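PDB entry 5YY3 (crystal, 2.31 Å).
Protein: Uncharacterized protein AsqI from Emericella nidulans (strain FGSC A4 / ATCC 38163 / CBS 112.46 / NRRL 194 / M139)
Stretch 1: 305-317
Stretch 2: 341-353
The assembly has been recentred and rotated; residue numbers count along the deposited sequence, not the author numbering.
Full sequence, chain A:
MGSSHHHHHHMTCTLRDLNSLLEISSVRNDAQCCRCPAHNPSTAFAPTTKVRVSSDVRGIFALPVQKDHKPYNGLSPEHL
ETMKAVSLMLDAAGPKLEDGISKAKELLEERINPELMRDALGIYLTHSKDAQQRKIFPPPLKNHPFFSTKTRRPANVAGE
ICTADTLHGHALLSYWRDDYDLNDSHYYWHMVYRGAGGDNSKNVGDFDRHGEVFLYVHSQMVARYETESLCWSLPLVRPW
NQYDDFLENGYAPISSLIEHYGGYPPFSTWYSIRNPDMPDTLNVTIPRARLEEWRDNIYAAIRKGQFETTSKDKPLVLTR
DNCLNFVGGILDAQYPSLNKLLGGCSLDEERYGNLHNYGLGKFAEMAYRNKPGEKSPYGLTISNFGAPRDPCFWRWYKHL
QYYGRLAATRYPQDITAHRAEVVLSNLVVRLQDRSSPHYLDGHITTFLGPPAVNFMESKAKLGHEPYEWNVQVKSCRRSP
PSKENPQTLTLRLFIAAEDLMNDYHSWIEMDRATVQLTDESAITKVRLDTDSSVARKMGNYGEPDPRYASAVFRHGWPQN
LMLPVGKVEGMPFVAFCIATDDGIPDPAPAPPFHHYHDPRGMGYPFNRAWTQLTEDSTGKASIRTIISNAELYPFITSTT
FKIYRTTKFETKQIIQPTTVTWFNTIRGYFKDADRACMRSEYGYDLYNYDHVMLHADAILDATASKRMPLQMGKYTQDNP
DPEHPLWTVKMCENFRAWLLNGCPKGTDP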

ATOM      1  N   GLY A 305       8.286 -12.193 -44.516  1.00 27.81           N
ATOM      2  CA  GLY A 305       9.723 -12.222 -44.736  1.00 29.14           C
ATOM      3  C   GLY A 305      10.225 -11.311 -45.840  1.00 31.90           C
ATOM      4  O   GLY A 305      11.362 -11.464 -46.269  1.00 38.88           O
ATOM      5  N   GLN A 306       9.383 -10.382 -46.303  1.00 33.52           N
ATOM      6  CA  GLN A 306       9.757  -9.390 -47.323  1.00 34.88           C
ATOM      7  C   GLN A 306       9.147  -8.040 -47.002  1.00 33.51           C
ATOM      8  O   GLN A 306       8.038  -7.978 -46.480  1.00 31.76           O
ATOM      9  CB  GLN A 306       9.264  -9.771 -48.737  1.00 34.08           C
ATOM     10  CG  GLN A 306       9.155 -11.241 -49.078  1.00 43.66           C
ATOM     11  CD  GLN A 306       8.144 -11.506 -50.198  1.00 41.54           C
ATOM     12  OE1 GLN A 306       7.386 -10.615 -50.608  1.00 41.67           O
ATOM     13  NE2 GLN A 306       8.113 -12.744 -50.672  1.00 43.14           N
ATOM     14  N   PHE A 307       9.828  -6.960 -47.372  1.00 31.82           N
ATOM     15  CA  PHE A 307       9.161  -5.661 -47.459  1.00 30.23           C
ATOM     16  C   PHE A 307       8.944  -5.291 -48.937  1.00 40.27           C
ATOM     17  O   PHE A 307       9.890  -5.274 -49.727  1.00 39.09           O
ATOM     18  CB  PHE A 307       9.963  -4.569 -46.737  1.00 31.82           C
ATOM     19  CG  PHE A 307       9.784  -4.571 -45.232  1.00 32.48           C
ATOM     20  CD1 PHE A 307       8.778  -3.828 -44.641  1.00 27.23           C
ATOM     21  CD2 PHE A 307      10.607  -5.336 -44.419  1.00 28.82           C
ATOM     22  CE1 PHE A 307       8.603  -3.830 -43.274  1.00 29.11           C
ATOM     23  CE2 PHE A 307      10.440  -5.342 -43.046  1.00 30.12           C
ATOM     24  CZ  PHE A 307       9.436  -4.592 -42.472  1.00 27.62           C
ATOM     25  N   GLU A 308       7.695  -4.997 -49.299  1.00 37.74           N
ATOM     26  CA  GLU A 308       7.355  -4.672 -50.680  1.00 39.72           C
ATOM     27  C   GLU A 308       8.055  -3.411 -51.153  1.00 41.92           C
ATOM     28  O   GLU A 308       8.192  -2.424 -50.423  1.00 43.30           O
ATOM     29  CB  GLU A 308       5.839  -4.516 -50.865  1.00 37.45           C
ATOM     30  CG  GLU A 308       5.057  -5.816 -50.707  1.00 36.25           C
ATOM     31  CD  GLU A 308       5.649  -6.963 -51.500  1.00 42.36           C
ATOM     32  OE1 GLU A 308       5.909  -6.787 -52.714  1.00 47.36           O
ATOM     33  OE2 GLU A 308       5.871  -8.047 -50.906  1.00 39.42           O
ATOM     34  N   THR A 309       8.488  -3.479 -52.403  1.00 48.71           N
ATOM     35  CA  THR A 309       9.178  -2.403 -53.079  1.00 47.19           C
ATOM     36  C   THR A 309       8.142  -1.710 -53.980  1.00 49.35           C
ATOM     37  O   THR A 309       7.035  -2.216 -54.175  1.00 43.71           O
ATOM     38  CB  THR A 309      10.416  -2.980 -53.856  1.00 52.41           C
ATOM     39  OG1 THR A 309      11.501  -3.180 -52.936  1.00 52.20           O
ATOM     40  CG2 THR A 309      10.906  -2.086 -54.992  1.00 56.27           C
ATOM     41  N   THR A 310       8.480  -0.525 -54.470  1.00 55.26           N
ATOM     42  CA  THR A 310       7.687   0.183 -55.467  1.00 56.70           C
ATOM     43  C   THR A 310       7.502  -0.610 -56.781  1.00 59.63           C
ATOM     44  O   THR A 310       6.580  -0.333 -57.555  1.00 62.12           O
ATOM     45  CB  THR A 310       8.343   1.550 -55.776  1.00 55.01           C
ATOM     46  OG1 THR A 310       7.368   2.449 -56.308  1.00 58.52           O
ATOM     47  CG2 THR A 310       9.525   1.388 -56.743  1.00 54.06           C
ATOM     48  N   SER A 311       8.368  -1.589 -57.041  1.00 59.88           N
ATOM     49  CA  SER A 311       8.244  -2.395 -58.254  1.00 57.35           C
ATOM     50  C   SER A 311       7.783  -3.828 -57.949  1.00 60.61           C
ATOM     51  O   SER A 311       8.442  -4.577 -57.219  1.00 57.31           O
ATOM     52  CB  SER A 311       9.565  -2.402 -59.029  1.00 64.49           C
ATOM     53  OG  SER A 311      10.632  -2.895 -58.240  1.00 65.89           O
ATOM     54  N   LYS A 312       6.656  -4.184 -58.566  1.00 62.38           N
ATOM     55  CA  LYS A 312       5.817  -5.339 -58.225  1.00 60.21           C
ATOM     56  C   LYS A 312       6.490  -6.608 -57.680  1.00 57.46           C
ATOM     57  O   LYS A 312       6.003  -7.191 -56.721  1.00 60.98           O
ATOM     58  CB  LYS A 312       4.981  -5.721 -59.463  1.00 65.57           C
ATOM     59  CG  LYS A 312       5.815  -6.123 -60.696  1.00 71.91           C
ATOM     60  CD  LYS A 312       4.954  -6.508 -61.903  1.00 75.03           C
ATOM     61  CE  LYS A 312       5.827  -6.930 -63.094  1.00 79.37           C
ATOM     62  NZ  LYS A 312       5.041  -7.317 -64.309  1.00 73.48           N
ATOM     63  N   ASP A 313       7.582  -7.052 -58.287  1.00 63.30           N
ATOM     64  CA  ASP A 313       8.090  -8.397 -57.998  1.00 61.86           C
ATOM     65  C   ASP A 313       9.531  -8.419 -57.523  1.00 55.26           C
ATOM     66  O   ASP A 313      10.181  -9.462 -57.573  1.00 53.36           O
ATOM     67  CB  ASP A 313       7.962  -9.297 -59.235  1.00 65.77           C
ATOM     68  CG  ASP A 313       6.516  -9.545 -59.638  1.00 72.65           C
ATOM     69  OD1 ASP A 313       5.601  -9.155 -58.873  1.00 72.59           O
ATOM     70  OD2 ASP A 313       6.296 -10.120 -60.728  1.00 71.99           O
ATOM     71  N   LYS A 314      10.035  -7.281 -57.064  1.00 54.26           N
ATOM     72  CA  LYS A 314      11.360  -7.254 -56.448  1.00 54.99           C
ATOM     73  C   LYS A 314      11.266  -6.822 -54.974  1.00 49.27           C
ATOM     74  O   LYS A 314      11.722  -5.735 -54.601  1.00 49.30           O
ATOM     75  CB  LYS A 314      12.302  -6.331 -57.232  1.00 56.87           C
ATOM     76  CG  LYS A 314      12.498  -6.730 -58.698  1.00 63.37           C
ATOM     77  CD  LYS A 314      13.097  -8.139 -58.860  1.00 63.00           C
ATOM     78  CE  LYS A 314      14.603  -8.170 -58.591  1.00 66.35           C
ATOM     79  NZ  LYS A 314      15.215  -9.503 -58.892  1.00 56.49           N
ATOM     80  N   PRO A 315      10.671  -7.677 -54.129  1.00 42.93           N
ATOM     81  CA  PRO A 315      10.563  -7.307 -52.724  1.00 39.90           C
ATOM     82  C   PRO A 315      11.929  -7.332 -52.090  1.00 39.28           C
ATOM     83  O   PRO A 315      12.770  -8.096 -52.556  1.00 40.24           O
ATOM     84  CB  PRO A 315       9.675  -8.404 -52.148  1.00 42.78           C
ATOM     85  CG  PRO A 315       9.977  -9.586 -52.977  1.00 41.72           C
ATOM     86  CD  PRO A 315      10.209  -9.057 -54.362  1.00 42.96           C
ATOM     87  N   LEU A 316      12.173  -6.523 -51.066  1.00 40.84           N
ATOM     88  CA  LEU A 316      13.377  -6.746 -50.284  1.00 33.27           C
ATOM     89  C   LEU A 316      13.181  -7.971 -49.397  1.00 34.04           C
ATOM     90  O   LEU A 316      12.308  -7.981 -48.525  1.00 40.08           O
ATOM     91  CB  LEU A 316      13.737  -5.550 -49.426  1.00 34.36           C
ATOM     92  CG  LEU A 316      14.768  -6.109 -48.430  1.00 47.58           C
ATOM     93  CD1 LEU A 316      16.212  -6.050 -48.958  1.00 39.91           C
ATOM     94  CD2 LEU A 316      14.629  -5.536 -47.032  1.00 40.25           C
ATOM     95  N   VAL A 317      13.982  -9.005 -49.618  1.00 35.96           N
ATOM     96  CA  VAL A 317      13.869 -10.216 -48.823  1.00 34.59           C
ATOM     97  C   VAL A 317      14.634 -10.082 -47.513  1.00 38.31           C
ATOM     98  O   VAL A 317      15.830  -9.784 -47.501  1.00 41.11           O
ATOM     99  CB  VAL A 317      14.372 -11.440 -49.594  1.00 34.75           C
ATOM    100  CG1 VAL A 317      14.331 -12.687 -48.721  1.00 35.58           C
ATOM    101  CG2 VAL A 317      13.534 -11.643 -50.842  1.00 35.40           C
ATOM    102  N   LEU A 341      20.638  -0.024 -50.855  1.00 56.15           N
ATOM    103  CA  LEU A 341      20.991  -1.442 -50.839  1.00 54.97           C
ATOM    104  C   LEU A 341      20.103  -2.291 -51.743  1.00 54.57           C
ATOM    105  O   LEU A 341      20.284  -3.507 -51.833  1.00 54.35           O
ATOM    106  CB  LEU A 341      20.912  -1.972 -49.412  1.00 51.48           C
ATOM    107  CG  LEU A 341      22.032  -1.420 -48.547  1.00 54.23           C
ATOM    108  CD1 LEU A 341      21.829  -1.793 -47.090  1.00 53.09           C
ATOM    109  CD2 LEU A 341      23.346  -1.965 -49.086  1.00 57.07           C
ATOM    110  N   LEU A 342      19.149  -1.651 -52.411  1.00 49.98           N
ATOM    111  CA  LEU A 342      18.128  -2.376 -53.145  1.00 57.95           C
ATOM    112  C   LEU A 342      18.374  -2.347 -54.652  1.00 65.13           C
ATOM    113  O   LEU A 342      17.452  -2.591 -55.446  1.00 65.80           O
ATOM    114  CB  LEU A 342      16.742  -1.802 -52.833  1.00 59.96           C
ATOM    115  CG  LEU A 342      16.310  -1.718 -51.361  1.00 56.67           C
ATOM    116  CD1 LEU A 342      14.853  -1.269 -51.255  1.00 50.48           C
ATOM    117  CD2 LEU A 342      16.521  -3.030 -50.620  1.00 49.85           C
ATOM    118  N   GLY A 343      19.619  -2.045 -55.028  1.00 61.81           N
ATOM    119  CA  GLY A 343      20.061  -2.062 -56.417  1.00 64.08           C
ATOM    120  C   GLY A 343      19.158  -1.412 -57.455  1.00 62.85           C
ATOM    121  O   GLY A 343      18.835  -2.023 -58.478  1.00 66.94           O
ATOM    122  N   GLY A 344      18.743  -0.178 -57.192  1.00 63.69           N
ATOM    123  CA  GLY A 344      17.902   0.554 -58.123  1.00 63.45           C
ATOM    124  C   GLY A 344      16.415   0.455 -57.834  1.00 64.45           C
ATOM    125  O   GLY A 344      15.590   0.838 -58.665  1.00 69.12           O
ATOM    126  N   CYS A 345      16.067  -0.058 -56.659  1.00 61.60           N
ATOM    127  CA  CYS A 345      14.662  -0.159 -56.265  1.00 61.41           C
ATOM    128  C   CYS A 345      14.357   0.664 -55.013  1.00 54.04           C
ATOM    129  O   CYS A 345      15.258   0.999 -54.247  1.00 55.05           O
ATOM    130  CB  CYS A 345      14.275  -1.622 -56.046  1.00 59.05           C
ATOM    131  SG  CYS A 345      13.735  -2.473 -57.562  1.00 67.83           S
ATOM    132  N   SER A 346      13.086   1.002 -54.815  1.00 53.72           N
ATOM    133  CA  SER A 346      12.685   1.799 -53.661  1.00 50.59           C
ATOM    134  C   SER A 346      11.655   1.091 -52.772  1.00 51.49           C
ATOM    135  O   SER A 346      10.715   0.464 -53.265  1.00 49.71           O
ATOM    136  CB  SER A 346      12.132   3.150 -54.121  1.00 48.76           C
ATOM    137  OG  SER A 346      13.150   3.927 -54.721  1.00 53.21           O
ATOM    138  N   LEU A 347      11.839   1.200 -51.458  1.00 46.63           N
ATOM    139  CA  LEU A 347      10.866   0.669 -50.505  1.00 41.52           C
ATOM    140  C   LEU A 347       9.565   1.442 -50.603  1.00 39.96           C
ATOM    141  O   LEU A 347       9.585   2.659 -50.791  1.00 42.83           O
ATOM    142  CB  LEU A 347      11.413   0.728 -49.076  1.00 37.64           C
ATOM    143  CG  LEU A 347      12.465  -0.320 -48.694  1.00 37.52           C
ATOM    144  CD1 LEU A 347      13.167   0.068 -47.410  1.00 34.67           C
ATOM    145  CD2 LEU A 347      11.867  -1.739 -48.584  1.00 33.39           C
ATOM    146  N   ASP A 348       8.440   0.736 -50.478  1.00 38.60           N
ATOM    147  CA  ASP A 348       7.104   1.340 -50.594  1.00 37.38           C
ATOM    148  C   ASP A 348       6.700   2.143 -49.333  1.00 36.03           C
ATOM    149  O   ASP A 348       6.081   1.609 -48.409  1.00 34.89           O
ATOM    150  CB  ASP A 348       6.073   0.241 -50.884  1.00 37.67           C
ATOM    151  CG  ASP A 348       4.717   0.789 -51.301  1.00 36.19           C
ATOM    152  OD1 ASP A 348       4.502   2.018 -51.184  1.00 40.11           O
ATOM    153  OD2 ASP A 348       3.864  -0.021 -51.744  1.00 36.35           O
ATOM    154  N   GLU A 349       7.050   3.429 -49.320  1.00 34.45           N
ATOM    155  CA  GLU A 349       6.790   4.308 -48.181  1.00 33.82           C
ATOM    156  C   GLU A 349       5.309   4.534 -47.909  1.00 36.95           C
ATOM    157  O   GLU A 349       4.938   5.018 -46.849  1.00 37.89           O
ATOM    158  CB  GLU A 349       7.460   5.666 -48.392  1.00 33.94           C
ATOM    159  CG  GLU A 349       8.878   5.563 -48.914  1.00 37.22           C
ATOM    160  CD  GLU A 349       9.622   6.877 -48.817  1.00 40.73           C
ATOM    161  OE1 GLU A 349       9.038   7.842 -48.280  1.00 40.17           O
ATOM    162  OE2 GLU A 349      10.794   6.931 -49.261  1.00 44.75           O
ATOM    163  N   GLU A 350       4.456   4.212 -48.867  1.00 36.51           N
ATOM    164  CA  GLU A 350       3.030   4.389 -48.646  1.00 39.41           C
ATOM    165  C   GLU A 350       2.505   3.234 -47.818  1.00 31.83           C
ATOM    166  O   GLU A 350       1.585   3.389 -47.031  1.00 35.87           O
ATOM    167  CB  GLU A 350       2.275   4.496 -49.980  1.00 43.34           C
ATOM    168  CG  GLU A 350       2.620   5.773 -50.759  1.00 53.66           C
ATOM    169  CD  GLU A 350       2.156   7.036 -50.039  1.00 58.21           C
ATOM    170  OE1 GLU A 350       1.107   6.971 -49.358  1.00 54.41           O
ATOM    171  OE2 GLU A 350       2.849   8.081 -50.125  1.00 64.15           O
ATOM    172  N   ARG A 351       3.111   2.070 -47.994  1.00 30.10           N
ATOM    173  CA  ARG A 351       2.657   0.878 -47.309  1.00 33.70           C
ATOM    174  C   ARG A 351       3.156   0.845 -45.845  1.00 32.12           C
ATOM    175  O   ARG A 351       2.393   0.515 -44.927  1.00 26.83           O
ATOM    176  CB  ARG A 351       3.107  -0.371 -48.076  1.00 33.40           C
ATOM    177  CG  ARG A 351       2.398  -1.630 -47.621  1.00 38.14           C
ATOM    178  CD  ARG A 351       2.654  -2.807 -48.535  1.00 36.98           C
ATOM    179  NE  ARG A 351       2.638  -2.409 -49.939  1.00 51.39           N
ATOM    180  CZ  ARG A 351       2.434  -3.249 -50.952  1.00 57.83           C
ATOM    181  NH1 ARG A 351       2.198  -4.534 -50.710  1.00 57.21           N
ATOM    182  NH2 ARG A 351       2.454  -2.804 -52.205  1.00 48.82           N
ATOM    183  N   TYR A 352       4.416   1.216 -45.619  1.00 30.64           N
ATOM    184  CA  TYR A 352       4.998   1.102 -44.282  1.00 29.88           C
ATOM    185  C   TYR A 352       5.151   2.448 -43.545  1.00 30.56           C
ATOM    186  O   TYR A 352       5.250   2.477 -42.314  1.00 32.00           O
ATOM    187  CB  TYR A 352       6.342   0.366 -44.382  1.00 24.99           C
ATOM    188  CG  TYR A 352       6.199  -0.935 -45.151  1.00 27.79           C
ATOM    189  CD1 TYR A 352       5.436  -1.979 -44.645  1.00 27.49           C
ATOM    190  CD2 TYR A 352       6.785  -1.102 -46.405  1.00 30.55           C
ATOM    191  CE1 TYR A 352       5.282  -3.170 -45.358  1.00 27.88           C
ATOM    192  CE2 TYR A 352       6.636  -2.288 -47.125  1.00 28.71           C
ATOM    193  CZ  TYR A 352       5.889  -3.313 -46.592  1.00 28.54           C
ATOM    194  OH  TYR A 352       5.723  -4.481 -47.284  1.00 29.33           O
ATOM    195  N   GLY A 353       5.172   3.556 -44.281  1.00 33.07           N
ATOM    196  CA  GLY A 353       5.113   4.878 -43.675  1.00 26.64           C
ATOM    197  C   GLY A 353       6.274   5.303 -42.792  1.00 31.32           C
ATOM    198  O   GLY A 353       7.430   4.913 -43.011  1.00 29.67           O
TER

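The most unusual feature of this contact is the way Tyr352 serves two neighbouring residues at once. Its hydroxyl accepts a hydrogen bond from the backbone of Glu308 (N to OH, 2.9 Å), while the face of its ring receives the edge of Phe307; the centroids lie 4.8 Å apart, the planes stand at 75°, and Phe307 CD1 comes within 3.5 Å of Tyr352 CZ. Tyrosine suits this buried place because it joins an aromatic face to a polar tip that can satisfy an amide.

Beyond the tyrosine, the backbones meet in a single beta bridge that pairs Thr309 with Leu347. Asp348 N donates to Glu308 O at 3.2 Å, and Thr310 N donates to Ser346 O at 2.7 Å, so the two bonds flank the bridged pair, whose CA atoms are 4.3 Å apart. Thr309 fits the close approach with a short, branched side chain: its CG2 packs 3.6 Å from Cys345 CB, while its OG1 turns back to make a weak hydrogen bond to Lys314 O at 3.1 Å.

Leucines fill the apolar space. Leu347 has its CA-to-CB bond pointing away from the other stretch, yet its CD2 returns to within 3.9 Å of Phe307 CB. Leu316 CD1 meets Leu342 CD2 at 3.5 Å, extending the greasy patch.

At the other end, Asp348 caps the short helix, its OD1 accepting from Glu350 N at 3.2 Å. Its OD2 forms a salt bridge with Arg351 NH2, also at 3.2 Å, which helps hold the guanidinium where Glu308 CG lies over one face, 3.1 Å from Arg351 NH1. The approach is tight for a carbon and a nitrogen, and the Glu308 carboxylate makes no salt bridge to Arg351. Less comfortable is Ser311 OG, which sits 3.2 Å from Cys345 SG and is buried without a hydrogen-bonding partner in the model.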